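Local coordinates for Non-structural protein 11 (Prrsv 16244b, PDB 5EYI), which probably cleaves RNA at uridylates as an arterivirus endoribonuclease, trimming viral polyuridine tracts and so helping the virus evade host double-stranded RNA sensors, at residues 10-15 with 205-209; 179-183 with 220-224; 66-70 with 105-109. The protein carries 1 engineered substitution. All blocks are in the same frame, centred on the assembly; numbering follows the deposited sequence.

Contact 1. Residues 10-15 with 205-209; sequences KVAHNL and LDFKE
N14, in segment 10-15 of the N-terminal domain, meets D206 in the beta hairpin of strands 198-205 and 208-215 in the NendoU domain. The hairpin tip is a type I' turn from L205 to K208, with D206 and F207 at its centre and both backbone bonds between L205 and K208 made. One hydrogen bond joins the segments directly: N14 ND2 donates to D206 O at 2.9 Å, 160° at the hydrogen. The carbonyl oxygen lies in the amide plane of N14, but the donor sits above the carbonyl plane of D206, off its lone pairs. A water adds a bridge, donating to F207 O at 2.7 Å and to N14 O at 3.3 Å.

The apolar part surrounds the F207 ring. L15 CD1 lies over one face, 4.0 Å from the ring centroid, a CH-pi contact. V11 CG1, from helix 9-14, comes to the ring edge, near its plane, 3.9 Å from F207 CD2. F105 meets the same ring at a steep angle.

The charged ends find their main partners outside the segments. K10 NZ forms a salt bridge with E111, and D206 OD2 accepts from S106 and S161. K10 NZ and D206 OD2 are 4.3 Å apart, too far for a salt bridge. K10 extends beyond CG, which brings the end of its chain across the carboxylate at a slant, with CE 3.5 Å from D206 OD2.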
# COMPACT_ATOMS: atom_id res chain seq x y z
N LYS A 10 14.09 -3.16 -20.66
CA LYS A 10 13.82 -2.53 -19.37
C LYS A 10 14.58 -3.11 -18.17
O LYS A 10 14.93 -2.37 -17.26
CB LYS A 10 12.32 -2.53 -19.07
CG LYS A 10 11.68 -3.90 -18.95
CD LYS A 10 10.18 -3.80 -19.09
CE LYS A 10 9.55 -5.18 -19.13
NZ LYS A 10 8.09 -5.08 -19.35
N VAL A 11 14.82 -4.43 -18.17
CA VAL A 11 15.56 -5.08 -17.08
C VAL A 11 16.98 -4.52 -17.00
O VAL A 11 17.44 -4.13 -15.92
CB VAL A 11 15.60 -6.63 -17.26
CG1 VAL A 11 16.69 -7.27 -16.41
CG2 VAL A 11 14.26 -7.24 -16.91
N ALA A 12 17.66 -4.51 -18.14
CA ALA A 12 19.02 -3.97 -18.22
C ALA A 12 19.03 -2.47 -17.92
O ALA A 12 19.89 -2.01 -17.17
CB ALA A 12 19.63 -4.23 -19.60
N HIS A 13 18.07 -1.72 -18.47
CA HIS A 13 17.98 -0.27 -18.23
C HIS A 13 17.88 0.02 -16.73
O HIS A 13 18.61 0.87 -16.21
CB HIS A 13 16.79 0.37 -18.93
CG HIS A 13 16.81 0.29 -20.42
ND1 HIS A 13 17.95 0.01 -21.14
CD2 HIS A 13 15.83 0.48 -21.33
CE1 HIS A 13 17.65 0.00 -22.43
NE2 HIS A 13 16.38 0.30 -22.57
N ASN A 14 17.03 -0.73 -16.03
CA ASN A 14 16.87 -0.56 -14.59
C ASN A 14 18.15 -0.80 -13.78
O ASN A 14 18.27 -0.30 -12.67
CB ASN A 14 15.73 -1.45 -14.06
CG ASN A 14 14.37 -1.06 -14.64
OD1 ASN A 14 14.17 0.05 -15.10
ND2 ASN A 14 13.44 -1.99 -14.63
N LEU A 15 19.08 -1.58 -14.34
CA LEU A 15 20.42 -1.77 -13.75
C LEU A 15 21.50 -0.79 -14.28
O LEU A 15 22.65 -0.87 -13.88
CB LEU A 15 20.89 -3.22 -13.96
CG LEU A 15 20.11 -4.30 -13.22
CD1 LEU A 15 20.43 -5.68 -13.76
CD2 LEU A 15 20.40 -4.23 -11.73
N LEU A 205 10.87 -4.90 -9.16
CA LEU A 205 10.29 -5.45 -10.38
C LEU A 205 11.24 -5.11 -11.50
O LEU A 205 11.50 -3.92 -11.75
CB LEU A 205 8.91 -4.85 -10.63
CG LEU A 205 8.22 -5.10 -11.97
CD1 LEU A 205 8.21 -6.57 -12.36
CD2 LEU A 205 6.80 -4.57 -11.89
N ASP A 206 11.79 -6.14 -12.16
CA ASP A 206 12.84 -5.96 -13.18
C ASP A 206 14.03 -5.15 -12.63
O ASP A 206 14.60 -4.33 -13.34
CB ASP A 206 12.27 -5.29 -14.45
CG ASP A 206 11.14 -6.09 -15.08
OD1 ASP A 206 11.17 -7.33 -15.03
OD2 ASP A 206 10.21 -5.46 -15.66
N PHE A 207 14.38 -5.38 -11.37
CA PHE A 207 15.42 -4.62 -10.64
C PHE A 207 15.13 -3.12 -10.42
O PHE A 207 16.05 -2.37 -10.13
CB PHE A 207 16.80 -4.80 -11.28
CG PHE A 207 17.24 -6.24 -11.39
CD1 PHE A 207 17.68 -6.92 -10.26
CD2 PHE A 207 17.23 -6.89 -12.61
CE1 PHE A 207 18.10 -8.24 -10.35
CE2 PHE A 207 17.65 -8.22 -12.71
CZ PHE A 207 18.08 -8.89 -11.57
N LYS A 208 13.88 -2.69 -10.54
CA LYS A 208 13.51 -1.32 -10.27
C LYS A 208 12.78 -1.31 -8.94
O LYS A 208 11.86 -2.11 -8.73
CB LYS A 208 12.61 -0.80 -11.40
CG LYS A 208 11.85 0.49 -11.14
CD LYS A 208 12.64 1.72 -11.51
CE LYS A 208 12.53 2.02 -13.00
NZ LYS A 208 11.22 2.63 -13.36
N GLU A 209 13.18 -0.42 -8.04
CA GLU A 209 12.50 -0.25 -6.75
C GLU A 209 11.08 0.25 -6.97
O GLU A 209 10.87 1.28 -7.59
CB GLU A 209 13.25 0.74 -5.85
CG GLU A 209 14.57 0.20 -5.30
CD GLU A 209 14.40 -0.79 -4.15
OE1 GLU A 209 15.44 -1.27 -3.66
OE2 GLU A 209 13.24 -1.10 -3.74
O HOH W 1 18.52 -1.44 -9.61

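Contact 2. Residues 179-183 with 220-224; sequences TLTDV and AYFQL
T179 OG1 donates a hydrogen bond to F222 O at 2.9 Å, and the hydroxyl oxygen lies in the plane of that carbonyl. The same hydroxyl accepts from a water at 3.1 Å, and that water accepts from F222 N at 2.8 Å. Both backbone polar atoms of F222 are therefore tied to one threonine, one directly and one through water. The torsion of T179 (chi1 55°) sets OG1 between its backbone N and carbonyl carbon, facing strand 219-223. OG1 also approaches Y221 CB.

The two strands belong to different antiparallel sheets of the NendoU domain: 173-180 pairs with 163-169, and 219-223 is an outer strand of the three-stranded sheet. Predicted catalytic H146 lies beside both strands: T179 touches it, and its ring meets that of Y221 with the planes about 35° apart. E195 of the second subunit accepts a hydrogen bond from T179 N, so the dimer interface reaches here.

The F222 ring packs on the loop after strand 173-180. T181 CG2 touches F222 CD2 at 3.6 Å, the two side chains crossing at about a right angle. V183 CG2 stands farther off, 4.3 Å from F222 CE2. L205 also touches T181 and V183.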
# COMPACT_ATOMS: atom_id res chain seq x y z
N THR A 179 -1.94 2.22 -13.23
CA THR A 179 -0.68 1.51 -13.39
C THR A 179 -0.96 0.06 -13.73
O THR A 179 -1.95 -0.51 -13.29
CB THR A 179 0.19 1.56 -12.12
OG1 THR A 179 -0.55 1.08 -11.00
CG2 THR A 179 0.67 2.97 -11.86
N LEU A 180 -0.05 -0.53 -14.49
CA LEU A 180 -0.26 -1.86 -15.02
C LEU A 180 1.06 -2.60 -15.11
O LEU A 180 2.08 -1.98 -15.45
CB LEU A 180 -0.90 -1.72 -16.39
CG LEU A 180 -1.24 -2.96 -17.22
CD1 LEU A 180 -2.45 -2.64 -18.09
CD2 LEU A 180 -0.06 -3.44 -18.06
N THR A 181 1.05 -3.89 -14.80
CA THR A 181 2.20 -4.77 -15.04
C THR A 181 1.73 -6.04 -15.72
O THR A 181 0.53 -6.27 -15.85
CB THR A 181 2.93 -5.15 -13.73
OG1 THR A 181 2.16 -6.10 -12.99
CG2 THR A 181 3.18 -3.93 -12.87
N ASP A 182 2.70 -6.85 -16.17
CA ASP A 182 2.41 -8.21 -16.63
C ASP A 182 3.09 -9.29 -15.79
O ASP A 182 3.37 -10.40 -16.28
CB ASP A 182 2.76 -8.36 -18.12
CG ASP A 182 4.24 -8.29 -18.40
OD1 ASP A 182 5.06 -8.28 -17.45
OD2 ASP A 182 4.58 -8.26 -19.60
N VAL A 183 3.35 -8.99 -14.52
CA VAL A 183 3.98 -9.96 -13.63
C VAL A 183 3.07 -11.19 -13.45
O VAL A 183 1.84 -11.07 -13.44
CB VAL A 183 4.34 -9.39 -12.24
CG1 VAL A 183 5.24 -8.17 -12.39
CG2 VAL A 183 3.10 -9.04 -11.44
N ALA A 220 -5.05 -3.95 -5.33
CA ALA A 220 -3.61 -3.89 -5.24
C ALA A 220 -3.05 -3.34 -6.54
O ALA A 220 -3.57 -3.61 -7.62
CB ALA A 220 -3.01 -5.26 -4.95
N TYR A 221 -2.00 -2.54 -6.42
CA TYR A 221 -1.36 -1.96 -7.57
C TYR A 221 0.05 -1.54 -7.23
O TYR A 221 0.37 -1.27 -6.06
CB TYR A 221 -2.14 -0.76 -8.11
CG TYR A 221 -2.37 0.40 -7.14
CD1 TYR A 221 -3.62 0.63 -6.58
CD2 TYR A 221 -1.34 1.29 -6.83
CE1 TYR A 221 -3.84 1.70 -5.73
CE2 TYR A 221 -1.55 2.35 -5.98
CZ TYR A 221 -2.79 2.56 -5.43
OH TYR A 221 -3.00 3.64 -4.58
N PHE A 222 0.87 -1.47 -8.28
CA PHE A 222 2.25 -1.06 -8.15
C PHE A 222 2.36 0.43 -8.37
O PHE A 222 1.51 1.05 -9.01
CB PHE A 222 3.13 -1.76 -9.17
CG PHE A 222 3.54 -3.14 -8.76
CD1 PHE A 222 4.53 -3.31 -7.79
CD2 PHE A 222 2.97 -4.25 -9.34
CE1 PHE A 222 4.95 -4.57 -7.42
CE2 PHE A 222 3.37 -5.52 -8.97
CZ PHE A 222 4.36 -5.68 -8.01
N GLN A 223 3.44 0.98 -7.85
CA GLN A 223 3.72 2.40 -7.93
C GLN A 223 5.25 2.57 -7.98
O GLN A 223 5.98 1.79 -7.37
CB GLN A 223 3.07 3.07 -6.71
CG GLN A 223 3.14 4.57 -6.65
CD GLN A 223 4.35 5.13 -5.91
OE1 GLN A 223 4.58 6.34 -5.90
NE2 GLN A 223 5.11 4.27 -5.27
N LEU A 224 5.72 3.56 -8.74
CA LEU A 224 7.17 3.80 -8.90
C LEU A 224 7.60 4.92 -7.97
O LEU A 224 7.36 6.09 -8.28
CB LEU A 224 7.51 4.19 -10.34
CG LEU A 224 7.35 3.15 -11.44
CD1 LEU A 224 7.42 3.81 -12.81
CD2 LEU A 224 8.42 2.08 -11.32
O HOH W 2 -0.00 -1.92 -10.91

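Contact 3. Residues 66-70 with 105-109; sequences CIGAG and FSTGR
The F105 ring lies against C66, with the cysteine CB over one face. CB stands 3.6 Å above the ring plane, displaced from the ring centre toward CZ and CE2, and makes a CH-pi contact at 4.0 Å from the centroid. The sulfur is placed differently. C66 SG approaches obliquely, 48° off the ring normal, and touches F105 CZ at 3.4 Å. With chi1 at -59°, SG is turned anti to the carbonyl carbon of C66, which carries it to the far end of the phenyl ring. This is a Cys sulfur-aromatic contact. The near end of F105 is met by A69, whose CB lies 3.5 Å from F105 CB and then leans obliquely on the ring.

The segments join the end of strand 64-67, in the mixed sheet of the N-terminal domain, to the loop that leads into helix 109-112. Beyond the ring, backbone meets backbone. G70 N donates to S106 O at 2.9 Å, almost straight at 168°, in the carbonyl plane and on a lone pair. The same oxygen takes a CA-H...O contact from A69 CA at 3.4 Å. G70 and G108 then come close, their CA atoms facing each other across the contact. G70 CA is also 3.4 Å from T107 O.

T107 turns its CB away from the strand. Its OG1 donates to D182 O and accepts from R109 NE at 2.9 Å, in the guanidinium plane. R109 NH2 also bonds to D182 O, and R109 NH1 forms a salt bridge with E122. G108 holds the N-cap position of helix 109-112.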
# COMPACT_ATOMS: atom_id res chain seq x y z
N CYS A 66 17.20 -15.60 -13.51
CA CYS A 66 16.03 -14.77 -13.78
C CYS A 66 14.86 -15.66 -14.18
O CYS A 66 14.68 -16.01 -15.35
CB CYS A 66 16.35 -13.73 -14.83
SG CYS A 66 17.71 -12.66 -14.30
N ILE A 67 14.07 -16.03 -13.18
CA ILE A 67 13.05 -17.07 -13.29
C ILE A 67 11.71 -16.51 -13.77
O ILE A 67 11.18 -15.58 -13.17
CB ILE A 67 12.84 -17.79 -11.94
CG1 ILE A 67 14.16 -18.41 -11.45
CG2 ILE A 67 11.77 -18.87 -12.07
CD1 ILE A 67 14.19 -18.79 -9.98
N GLY A 68 11.17 -17.09 -14.83
CA GLY A 68 9.87 -16.67 -15.37
C GLY A 68 9.85 -15.33 -16.10
O GLY A 68 8.77 -14.78 -16.34
N ALA A 69 11.02 -14.81 -16.46
CA ALA A 69 11.11 -13.50 -17.07
C ALA A 69 10.90 -13.63 -18.57
O ALA A 69 11.30 -14.62 -19.18
CB ALA A 69 12.47 -12.89 -16.79
N GLY A 70 10.28 -12.62 -19.16
CA GLY A 70 10.28 -12.50 -20.62
C GLY A 70 11.72 -12.36 -21.07
O GLY A 70 12.59 -11.94 -20.30
N PHE A 105 9.97 -10.44 -11.96
CA PHE A 105 10.24 -10.15 -13.36
C PHE A 105 8.96 -9.97 -14.16
O PHE A 105 7.98 -10.67 -13.95
CB PHE A 105 11.11 -11.26 -13.96
CG PHE A 105 12.53 -11.21 -13.49
CD1 PHE A 105 13.43 -10.32 -14.06
CD2 PHE A 105 12.97 -12.04 -12.47
CE1 PHE A 105 14.74 -10.26 -13.62
CE2 PHE A 105 14.28 -11.98 -12.02
CZ PHE A 105 15.17 -11.09 -12.60
N SER A 106 8.99 -9.03 -15.09
CA SER A 106 7.96 -8.93 -16.12
C SER A 106 8.06 -10.15 -17.03
O SER A 106 9.15 -10.68 -17.25
CB SER A 106 8.13 -7.66 -16.94
OG SER A 106 7.85 -6.52 -16.17
N THR A 107 6.93 -10.56 -17.58
CA THR A 107 6.82 -11.85 -18.27
C THR A 107 6.98 -11.80 -19.78
O THR A 107 6.94 -12.84 -20.44
CB THR A 107 5.46 -12.49 -17.96
OG1 THR A 107 4.43 -11.56 -18.32
CG2 THR A 107 5.37 -12.81 -16.49
N GLY A 108 7.15 -10.60 -20.34
CA GLY A 108 7.23 -10.42 -21.79
C GLY A 108 5.89 -10.26 -22.48
O GLY A 108 5.85 -10.04 -23.71
N ARG A 109 4.80 -10.33 -21.73
CA ARG A 109 3.46 -10.27 -22.33
C ARG A 109 3.14 -8.91 -22.94
O ARG A 109 2.51 -8.84 -24.01
CB ARG A 109 2.39 -10.64 -21.31
CG ARG A 109 2.23 -12.14 -21.19
CD ARG A 109 1.18 -12.50 -20.18
NE ARG A 109 1.63 -12.31 -18.81
CZ ARG A 109 0.94 -12.68 -17.74
NH1 ARG A 109 -0.24 -13.29 -17.88
NH2 ARG A 109 1.44 -12.46 -16.52

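Overall arrangement
The centres of the three contacts are 12 to 14 Å apart. Contacts 1 and 3 each join the N-terminal domain to the NendoU domain. Contact 2 lies inside the NendoU domain and brings two of its sheets together. Along the chain both segments of contact 3 fall between those of contact 1, whose second segment lies between the two of contact 2. Strands 208-215 and 219-223 are neighbours in one sheet and carry contacts 1 and 2. The 105-109 loop bonds to both other contacts, through D206 and through D182. The domain interface is thus linked to the region beside the predicted catalytic H146.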